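PDB 6M6S: dicer Related Helicase from Caenorhabditis elegans, which binds double-stranded RNA through this C-terminal domain and, as a helicase of the RIG-I-like receptor family, probably couples RNA binding to ATP hydrolysis. Local coordinates for residues K8-C22 against L90-D102. Sequence-based numbering, arbitrary orientation. Where two conformers were deposited one is given.
Sequences KIYKLMCSNCSKEFC and LSVKALTFVQESD. With ZN (zinc ion), chain F.
Lys11 and Val98 exchange two backbone hydrogen bonds, N to O and back, each 2.8 Å long, and Met13 and Thr96 repeat the exchange two residues on. Strands 11-14 and 95-99 thus run antiparallel. A fifth backbone bond, Ser15 N to Ala94 O (2.9 Å), carries the pairing past the strand end.

On one face, Leu12 lies alongside Phe97, both pointing the same way, with CD1 of Leu12 3.6 Å from CD1 of the ring. The other Leu12 methyl, CD2, meets Leu95 CD1; Leu95 sends CD2 to the edge of the Phe21 ring, 3.8 Å from its CD2. Trp111 and Val114 of helix 111-117 help cover this side. On the face of Lys11, Met13, Thr96 and Val98, one conformer of Met13 packs CG on Val98 CG2. Just beyond the strand, one of two Ser15 conformers hydrogen-bonds through OG with Thr96 OG1.

These strands form the middle of a four-stranded antiparallel sheet in the RIG-I-type C-terminal domain, between strands 20-23 and 104-106. The turn joining 11-14 to 20-23 is a zinc knuckle: Cys14 SG (2.4 Å) and Cys17 SG bind the zinc ion, Cys69 and Cys72 completing the site. Cys17 N donates to Cys14 SG.

At the far end Gln99 CG sits over one face of the Tyr10 ring, offset toward its rim, a CH-pi contact; the bend about CB-CG (chi2 -59°) swings the amide toward Ile9 O. NE2 donates to Ile9 O (2.8 Å), while OE1 accepts from Asp102 N; both ends of the amide are therefore held. Asp102 OD2 receives Lys8 NZ on its syn side, though tilted 27° out of the carboxylate plane, in a 2.6 Å salt bridge, and also accepts a hydrogen bond from a water.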
ATOM      1  N   LYS B   8      16.290   7.394  -9.055  1.00 39.76           N
ATOM      2  CA  LYS B   8      15.308   8.430  -9.337  1.00 31.29           C
ATOM      3  C   LYS B   8      14.845   9.231  -8.133  1.00 31.41           C
ATOM      4  O   LYS B   8      14.695   8.700  -7.016  1.00 30.82           O
ATOM      5  CB  LYS B   8      14.103   7.789  -9.977  1.00 31.47           C
ATOM      6  CG  LYS B   8      14.496   7.041 -11.256  1.00 38.29           C
ATOM      7  CD  LYS B   8      13.283   6.418 -11.956  1.00 48.16           C
ATOM      8  CE  LYS B   8      13.699   5.706 -13.259  1.00 53.18           C
ATOM      9  NZ  LYS B   8      12.702   4.679 -13.711  1.00 55.59           N
ATOM     10  N   ILE B   9      14.573  10.510  -8.366  1.00 27.14           N
ATOM     11  CA  ILE B   9      13.974  11.334  -7.345  1.00 24.90           C
ATOM     12  C   ILE B   9      12.458  11.261  -7.471  1.00 20.77           C
ATOM     13  O   ILE B   9      11.894  11.252  -8.589  1.00 25.90           O
ATOM     14  CB  ILE B   9      14.455  12.762  -7.478  1.00 27.92           C
ATOM     15  CG1 ILE B   9      15.968  12.762  -7.224  1.00 29.32           C
ATOM     16  CG2 ILE B   9      13.689  13.684  -6.517  1.00 25.88           C
ATOM     17  CD1 ILE B   9      16.620  14.102  -7.311  1.00 39.19           C
ATOM     18  N   TYR B  10      11.783  11.135  -6.326  1.00 19.29           N
ATOM     19  CA  TYR B  10      10.352  11.096  -6.295  1.00 17.95           C
ATOM     20  C   TYR B  10       9.792  12.292  -5.604  1.00 18.76           C
ATOM     21  O   TYR B  10      10.398  12.819  -4.663  1.00 19.20           O
ATOM     22  CB  TYR B  10       9.853   9.821  -5.537  1.00 17.69           C
ATOM     23  CG  TYR B  10      10.034   8.567  -6.356  1.00 18.30           C
ATOM     24  CD1 TYR B  10      11.290   8.008  -6.537  1.00 19.12           C
ATOM     25  CD2 TYR B  10       8.953   7.947  -6.923  1.00 18.51           C
ATOM     26  CE1 TYR B  10      11.487   6.859  -7.289  1.00 21.14           C
ATOM     27  CE2 TYR B  10       9.140   6.799  -7.695  1.00 19.51           C
ATOM     28  CZ  TYR B  10      10.392   6.253  -7.833  1.00 20.28           C
ATOM     29  OH  TYR B  10      10.581   5.118  -8.567  1.00 24.68           O
ATOM     30  N   LYS B  11       8.604  12.715  -6.039  1.00 17.10           N
ATOM     31  CA  LYS B  11       7.851  13.706  -5.296  1.00 16.42           C
ATOM     32  C   LYS B  11       6.962  13.010  -4.283  1.00 19.91           C
ATOM     33  O   LYS B  11       6.330  11.984  -4.605  1.00 18.74           O
ATOM     34  CB  LYS B  11       6.968  14.464  -6.266  1.00 23.54           C
ATOM     35  CG  LYS B  11       7.762  15.443  -7.095  1.00 32.51           C
ATOM     36  CD  LYS B  11       6.840  16.228  -8.007  1.00 42.37           C
ATOM     37  CE  LYS B  11       7.645  16.812  -9.175  1.00 49.62           C
ATOM     38  NZ  LYS B  11       6.709  17.366 -10.198  1.00 55.56           N
ATOM     39  N   LEU B  12       6.880  13.504  -3.053  1.00 15.28           N
ATOM     40  CA  LEU B  12       5.948  12.951  -2.064  1.00 14.21           C
ATOM     41  C   LEU B  12       4.730  13.851  -1.996  1.00 16.15           C
ATOM     42  O   LEU B  12       4.866  15.060  -1.643  1.00 18.24           O
ATOM     43  CB  LEU B  12       6.590  12.920  -0.671  1.00 16.10           C
ATOM     44  CG  LEU B  12       7.494  11.696  -0.414  1.00 20.56           C
ATOM     45  CD1 LEU B  12       8.586  11.501  -1.441  1.00 20.75           C
ATOM     46  CD2 LEU B  12       8.079  11.729   1.027  1.00 23.92           C
ATOM     47  N   MET B  13       3.536  13.323  -2.297  1.00 18.52           N
ATOM     48  CA  MET B  13       2.328  14.152  -2.428  0.52 18.50           C
ATOM     49  C   MET B  13       1.259  13.659  -1.491  1.00 18.93           C
ATOM     50  O   MET B  13       1.245  12.477  -1.166  1.00 18.32           O
ATOM     51  CB  MET B  13       1.697  14.022  -3.813  0.52 20.23           C
ATOM     52  CG  MET B  13       2.645  13.697  -4.919  0.52 25.34           C
ATOM     53  SD  MET B  13       3.499  15.193  -5.324  0.52 30.97           S
ATOM     54  CE  MET B  13       2.265  16.158  -6.177  0.52 35.17           C
ATOM     55  N   CYS B  14       0.339  14.557  -1.154  1.00 16.57           N
ATOM     56  CA  CYS B  14      -0.877  14.210  -0.405  1.00 17.66           C
ATOM     57  C   CYS B  14      -1.724  13.274  -1.267  1.00 16.05           C
ATOM     58  O   CYS B  14      -2.099  13.622  -2.401  1.00 20.04           O
ATOM     59  CB  CYS B  14      -1.652  15.475  -0.076  1.00 21.26           C
ATOM     60  SG  CYS B  14      -3.146  15.102   0.887  1.00 22.84           S
ATOM     61  N   SER B  15      -2.048  12.101  -0.734  1.00 19.99           N
ATOM     62  CA  SER B  15      -2.836  11.120  -1.503  0.63 22.02           C
ATOM     63  C   SER B  15      -4.257  11.618  -1.724  1.00 22.62           C
ATOM     64  O   SER B  15      -4.941  11.189  -2.647  1.00 23.62           O
ATOM     65  CB  SER B  15      -2.875   9.757  -0.808  0.63 24.47           C
ATOM     66  OG  SER B  15      -1.634   9.052  -0.850  0.63 21.72           O
ATOM     67  N   ASN B  16      -4.716  12.494  -0.853  1.00 21.29           N
ATOM     68  CA  ASN B  16      -6.052  13.079  -0.934  1.00 25.33           C
ATOM     69  C   ASN B  16      -6.242  14.245  -1.921  1.00 29.95           C
ATOM     70  O   ASN B  16      -7.234  14.281  -2.672  1.00 33.97           O
ATOM     71  CB  ASN B  16      -6.484  13.455   0.491  1.00 24.76           C
ATOM     72  CG  ASN B  16      -7.966  13.619   0.624  1.00 33.54           C
ATOM     73  OD1 ASN B  16      -8.737  12.664   0.404  1.00 36.98           O
ATOM     74  ND2 ASN B  16      -8.399  14.833   0.968  1.00 33.29           N
ATOM     75  N   CYS B  17      -5.313  15.206  -1.954  1.00 23.88           N
ATOM     76  CA  CYS B  17      -5.445  16.360  -2.843  1.00 22.98           C
ATOM     77  C   CYS B  17      -4.279  16.578  -3.844  1.00 24.32           C
ATOM     78  O   CYS B  17      -4.337  17.540  -4.596  1.00 27.85           O
ATOM     79  CB  CYS B  17      -5.640  17.660  -2.051  1.00 28.90           C
ATOM     80  SG  CYS B  17      -4.125  18.200  -1.168  1.00 26.30           S
ATOM     81  N   SER B  18      -3.258  15.710  -3.835  1.00 23.74           N
ATOM     82  CA  SER B  18      -2.077  15.829  -4.730  1.00 22.58           C
ATOM     83  C   SER B  18      -1.146  16.995  -4.489  1.00 25.67           C
ATOM     84  O   SER B  18      -0.336  17.298  -5.342  1.00 32.36           O
ATOM     85  CB  SER B  18      -2.472  15.849  -6.224  1.00 27.71           C
ATOM     86  OG  SER B  18      -3.229  14.689  -6.487  1.00 30.37           O
ATOM     87  N   LYS B  19      -1.250  17.663  -3.351  1.00 23.60           N
ATOM     88  CA  LYS B  19      -0.315  18.761  -3.096  1.00 25.99           C
ATOM     89  C   LYS B  19       1.051  18.174  -2.728  1.00 20.50           C
ATOM     90  O   LYS B  19       1.128  17.195  -1.967  1.00 22.54           O
ATOM     91  CB  LYS B  19      -0.854  19.604  -1.957  1.00 26.84           C
ATOM     92  CG  LYS B  19       0.007  20.792  -1.596  1.00 37.75           C
ATOM     93  CD  LYS B  19      -0.472  21.369  -0.301  1.00 44.02           C
ATOM     94  CE  LYS B  19       0.333  22.577   0.039  1.00 40.90           C
ATOM     95  NZ  LYS B  19       0.452  23.414  -1.182  1.00 45.48           N
ATOM     96  N   GLU B  20       2.130  18.760  -3.257  1.00 16.32           N
ATOM     97  CA  GLU B  20       3.466  18.204  -3.015  1.00 17.86           C
ATOM     98  C   GLU B  20       4.018  18.632  -1.661  1.00 21.20           C
ATOM     99  O   GLU B  20       3.941  19.808  -1.327  1.00 24.05           O
ATOM    100  CB  GLU B  20       4.429  18.607  -4.149  1.00 22.10           C
ATOM    101  CG  GLU B  20       5.881  18.144  -3.871  1.00 24.56           C
ATOM    102  CD  GLU B  20       6.878  18.525  -4.978  1.00 33.08           C
ATOM    103  OE1 GLU B  20       6.446  18.950  -6.084  1.00 34.38           O
ATOM    104  OE2 GLU B  20       8.099  18.382  -4.714  1.00 33.82           O
ATOM    105  N   PHE B  21       4.555  17.718  -0.859  1.00 17.04           N
ATOM    106  CA  PHE B  21       5.183  18.168   0.401  1.00 16.11           C
ATOM    107  C   PHE B  21       6.689  18.363   0.260  1.00 20.18           C
ATOM    108  O   PHE B  21       7.263  19.370   0.719  1.00 20.83           O
ATOM    109  CB  PHE B  21       4.936  17.077   1.431  1.00 18.21           C
ATOM    110  CG  PHE B  21       3.482  16.929   1.832  1.00 18.60           C
ATOM    111  CD1 PHE B  21       2.757  18.011   2.260  1.00 20.35           C
ATOM    112  CD2 PHE B  21       2.837  15.707   1.734  1.00 18.02           C
ATOM    113  CE1 PHE B  21       1.444  17.860   2.618  1.00 18.94           C
ATOM    114  CE2 PHE B  21       1.537  15.570   2.118  1.00 21.63           C
ATOM    115  CZ  PHE B  21       0.829  16.647   2.524  1.00 22.34           C
ATOM    116  N   CYS B  22       7.363  17.402  -0.365  1.00 15.52           N
ATOM    117  CA  CYS B  22       8.815  17.453  -0.502  1.00 16.05           C
ATOM    118  C   CYS B  22       9.330  16.373  -1.465  1.00 17.88           C
ATOM    119  O   CYS B  22       8.553  15.530  -1.915  1.00 17.85           O
ATOM    120  CB  CYS B  22       9.529  17.260   0.877  1.00 19.19           C
ATOM    121  SG  CYS B  22       9.292  15.550   1.583  1.00 21.33           S
ATOM    122  N   LEU B  90       5.938  12.151   7.985  1.00 17.44           N
ATOM    123  CA  LEU B  90       4.795  11.894   7.121  1.00 17.45           C
ATOM    124  C   LEU B  90       4.472  10.397   7.145  1.00 20.78           C
ATOM    125  O   LEU B  90       5.380   9.570   7.087  1.00 17.94           O
ATOM    126  CB  LEU B  90       5.113  12.332   5.717  1.00 18.65           C
ATOM    127  CG  LEU B  90       5.319  13.833   5.524  1.00 15.24           C
ATOM    128  CD1 LEU B  90       5.928  14.150   4.146  1.00 20.40           C
ATOM    129  CD2 LEU B  90       3.899  14.502   5.718  1.00 19.80           C
ATOM    130  N   SER B  91       3.194  10.039   7.249  1.00 16.28           N
ATOM    131  CA  SER B  91       2.780   8.630   7.308  1.00 16.07           C
ATOM    132  C   SER B  91       2.771   8.086   5.854  1.00 16.85           C
ATOM    133  O   SER B  91       2.200   8.762   4.973  1.00 17.87           O
ATOM    134  CB  SER B  91       1.350   8.558   7.803  1.00 17.13           C
ATOM    135  OG  SER B  91       0.885   7.196   7.686  1.00 20.43           O
ATOM    136  N   VAL B  92       3.312   6.883   5.605  1.00 19.93           N
ATOM    137  CA  VAL B  92       3.216   6.355   4.232  1.00 30.92           C
ATOM    138  C   VAL B  92       1.793   6.196   3.780  1.00 25.65           C
ATOM    139  O   VAL B  92       1.496   6.231   2.586  1.00 28.31           O
ATOM    140  CB  VAL B  92       3.791   4.944   4.030  1.00 40.57           C
ATOM    141  CG1 VAL B  92       5.234   4.990   3.661  1.00 41.84           C
ATOM    142  CG2 VAL B  92       3.484   3.995   5.206  1.00 37.75           C
ATOM    143  N   LYS B  93       0.866   5.969   4.715  1.00 19.76           N
ATOM    144  CA  LYS B  93      -0.551   5.848   4.335  1.00 25.79           C
ATOM    145  C   LYS B  93      -1.214   7.097   3.750  1.00 22.66           C
ATOM    146  O   LYS B  93      -2.265   6.996   3.161  1.00 30.81           O
ATOM    147  CB  LYS B  93      -1.366   5.442   5.553  1.00 34.08           C
ATOM    148  CG  LYS B  93      -0.934   4.147   6.163  1.00 38.47           C
ATOM    149  CD  LYS B  93      -1.543   4.056   7.566  1.00 48.34           C
ATOM    150  CE  LYS B  93      -1.168   2.745   8.229  1.00 50.66           C
ATOM    151  NZ  LYS B  93      -2.040   2.474   9.414  1.00 52.76           N
ATOM    152  N   ALA B  94      -0.601   8.292   3.938  1.00 16.57           N
ATOM    153  CA  ALA B  94      -1.189   9.515   3.486  1.00 21.76           C
ATOM    154  C   ALA B  94      -0.510  10.026   2.230  1.00 15.70           C
ATOM    155  O   ALA B  94      -0.933  11.072   1.717  1.00 23.21           O
ATOM    156  CB  ALA B  94      -0.940  10.569   4.588  1.00 19.61           C
ATOM    157  N   LEU B  95       0.461   9.256   1.745  1.00 17.78           N
ATOM    158  CA  LEU B  95       1.340   9.687   0.632  1.00 17.03           C
ATOM    159  C   LEU B  95       1.119   8.927  -0.670  1.00 18.42           C
ATOM    160  O   LEU B  95       0.834   7.713  -0.687  1.00 21.40           O
ATOM    161  CB  LEU B  95       2.791   9.495   1.006  1.00 16.82           C
ATOM    162  CG  LEU B  95       3.274  10.373   2.183  1.00 16.78           C
ATOM    163  CD1 LEU B  95       4.729  10.049   2.406  1.00 17.52           C
ATOM    164  CD2 LEU B  95       3.056  11.875   1.898  1.00 19.05           C
ATOM    165  N   THR B  96       1.258   9.673  -1.765  1.00 16.98           N
ATOM    166  CA  THR B  96       1.450   9.074  -3.079  1.00 18.90           C
ATOM    167  C   THR B  96       2.844   9.493  -3.504  1.00 15.51           C
ATOM    168  O   THR B  96       3.227  10.682  -3.406  1.00 17.80           O
ATOM    169  CB  THR B  96       0.417   9.580  -4.059  1.00 16.44           C
ATOM    170  OG1 THR B  96      -0.878   9.084  -3.644  1.00 21.91           O
ATOM    171  CG2 THR B  96       0.622   8.967  -5.451  1.00 19.70           C
ATOM    172  N   PHE B  97       3.657   8.543  -3.987  1.00 15.88           N
ATOM    173  CA  PHE B  97       4.987   8.848  -4.505  1.00 16.04           C
ATOM    174  C   PHE B  97       4.911   8.990  -6.014  1.00 17.00           C
ATOM    175  O   PHE B  97       4.334   8.134  -6.690  1.00 17.70           O
ATOM    176  CB  PHE B  97       5.948   7.734  -4.134  1.00 18.68           C
ATOM    177  CG  PHE B  97       6.083   7.555  -2.649  1.00 15.44           C
ATOM    178  CD1 PHE B  97       7.026   8.262  -1.939  1.00 15.00           C
ATOM    179  CD2 PHE B  97       5.254   6.692  -1.979  1.00 16.88           C
ATOM    180  CE1 PHE B  97       7.119   8.086  -0.564  1.00 16.54           C
ATOM    181  CE2 PHE B  97       5.328   6.524  -0.604  1.00 17.65           C
ATOM    182  CZ  PHE B  97       6.314   7.236   0.086  1.00 16.74           C
ATOM    183  N   VAL B  98       5.447  10.106  -6.542  1.00 17.19           N
ATOM    184  CA  VAL B  98       5.322  10.293  -7.997  1.00 18.32           C
ATOM    185  C   VAL B  98       6.714  10.420  -8.609  1.00 18.94           C
ATOM    186  O   VAL B  98       7.525  11.239  -8.120  1.00 20.84           O
ATOM    187  CB  VAL B  98       4.525  11.557  -8.290  1.00 19.14           C
ATOM    188  CG1 VAL B  98       4.636  11.916  -9.796  1.00 21.48           C
ATOM    189  CG2 VAL B  98       3.080  11.424  -7.761  1.00 21.36           C
ATOM    190  N   GLN B  99       6.984   9.670  -9.675  1.00 20.04           N
ATOM    191  CA  GLN B  99       8.207   9.865 -10.458  1.00 24.39           C
ATOM    192  C   GLN B  99       7.804  10.666 -11.678  1.00 24.85           C
ATOM    193  O   GLN B  99       7.226  10.149 -12.618  1.00 25.74           O
ATOM    194  CB  GLN B  99       8.826   8.528 -10.883  1.00 25.38           C
ATOM    195  CG  GLN B  99      10.366   8.584 -10.894  1.00 34.70           C
ATOM    196  CD  GLN B  99      10.907   9.668 -11.841  1.00 34.34           C
ATOM    197  OE1 GLN B  99      10.527   9.712 -13.010  1.00 42.09           O
ATOM    198  NE2 GLN B  99      11.774  10.548 -11.332  1.00 33.98           N
ATOM    199  N   GLU B 100       8.122  11.962 -11.683  1.00 26.50           N
ATOM    200  CA  GLU B 100       7.734  12.861 -12.777  0.52 30.64           C
ATOM    201  C   GLU B 100       8.176  12.446 -14.180  1.00 37.88           C
ATOM    202  O   GLU B 100       7.420  12.565 -15.146  1.00 47.47           O
ATOM    203  CB  GLU B 100       8.262  14.286 -12.476  0.52 33.66           C
ATOM    204  CG  GLU B 100       9.789  14.372 -12.348  0.52 39.76           C
ATOM    205  CD  GLU B 100      10.304  14.265 -10.902  0.52 38.59           C
ATOM    206  OE1 GLU B 100      11.080  15.175 -10.495  0.52 38.65           O
ATOM    207  OE2 GLU B 100       9.961  13.273 -10.185  0.52 29.73           O
ATOM    208  N   SER B 101       9.406  11.962 -14.314  1.00 35.03           N
ATOM    209  CA  SER B 101       9.903  11.645 -15.641  1.00 36.82           C
ATOM    210  C   SER B 101       9.254  10.416 -16.257  1.00 41.49           C
ATOM    211  O   SER B 101       9.014  10.358 -17.485  1.00 47.06           O
ATOM    212  CB  SER B 101      11.413  11.474 -15.595  1.00 39.70           C
ATOM    213  OG  SER B 101      11.997  12.760 -15.400  1.00 43.89           O
ATOM    214  N   ASP B 102       9.005   9.425 -15.406  1.00 33.75           N
ATOM    215  CA  ASP B 102       8.361   8.176 -15.794  1.00 36.81           C
ATOM    216  C   ASP B 102       6.833   8.261 -15.884  1.00 30.77           C
ATOM    217  O   ASP B 102       6.196   7.283 -16.315  1.00 33.70           O
ATOM    218  CB  ASP B 102       8.712   7.066 -14.793  1.00 40.07           C
ATOM    219  CG  ASP B 102      10.205   6.808 -14.706  1.00 47.80           C
ATOM    220  OD1 ASP B 102      10.941   7.176 -15.655  1.00 51.21           O
ATOM    221  OD2 ASP B 102      10.646   6.241 -13.676  1.00 48.08           O
TER
HETATM  222 ZN    ZN F1201      -4.043  17.344   0.888  1.00 23.34          ZN
HETATM  223  O   HOH W   1       9.169   5.081 -11.599  1.00 41.43           O
HETATM  224  O   HOH W   2      -2.035  12.145  -4.781  1.00 42.72           O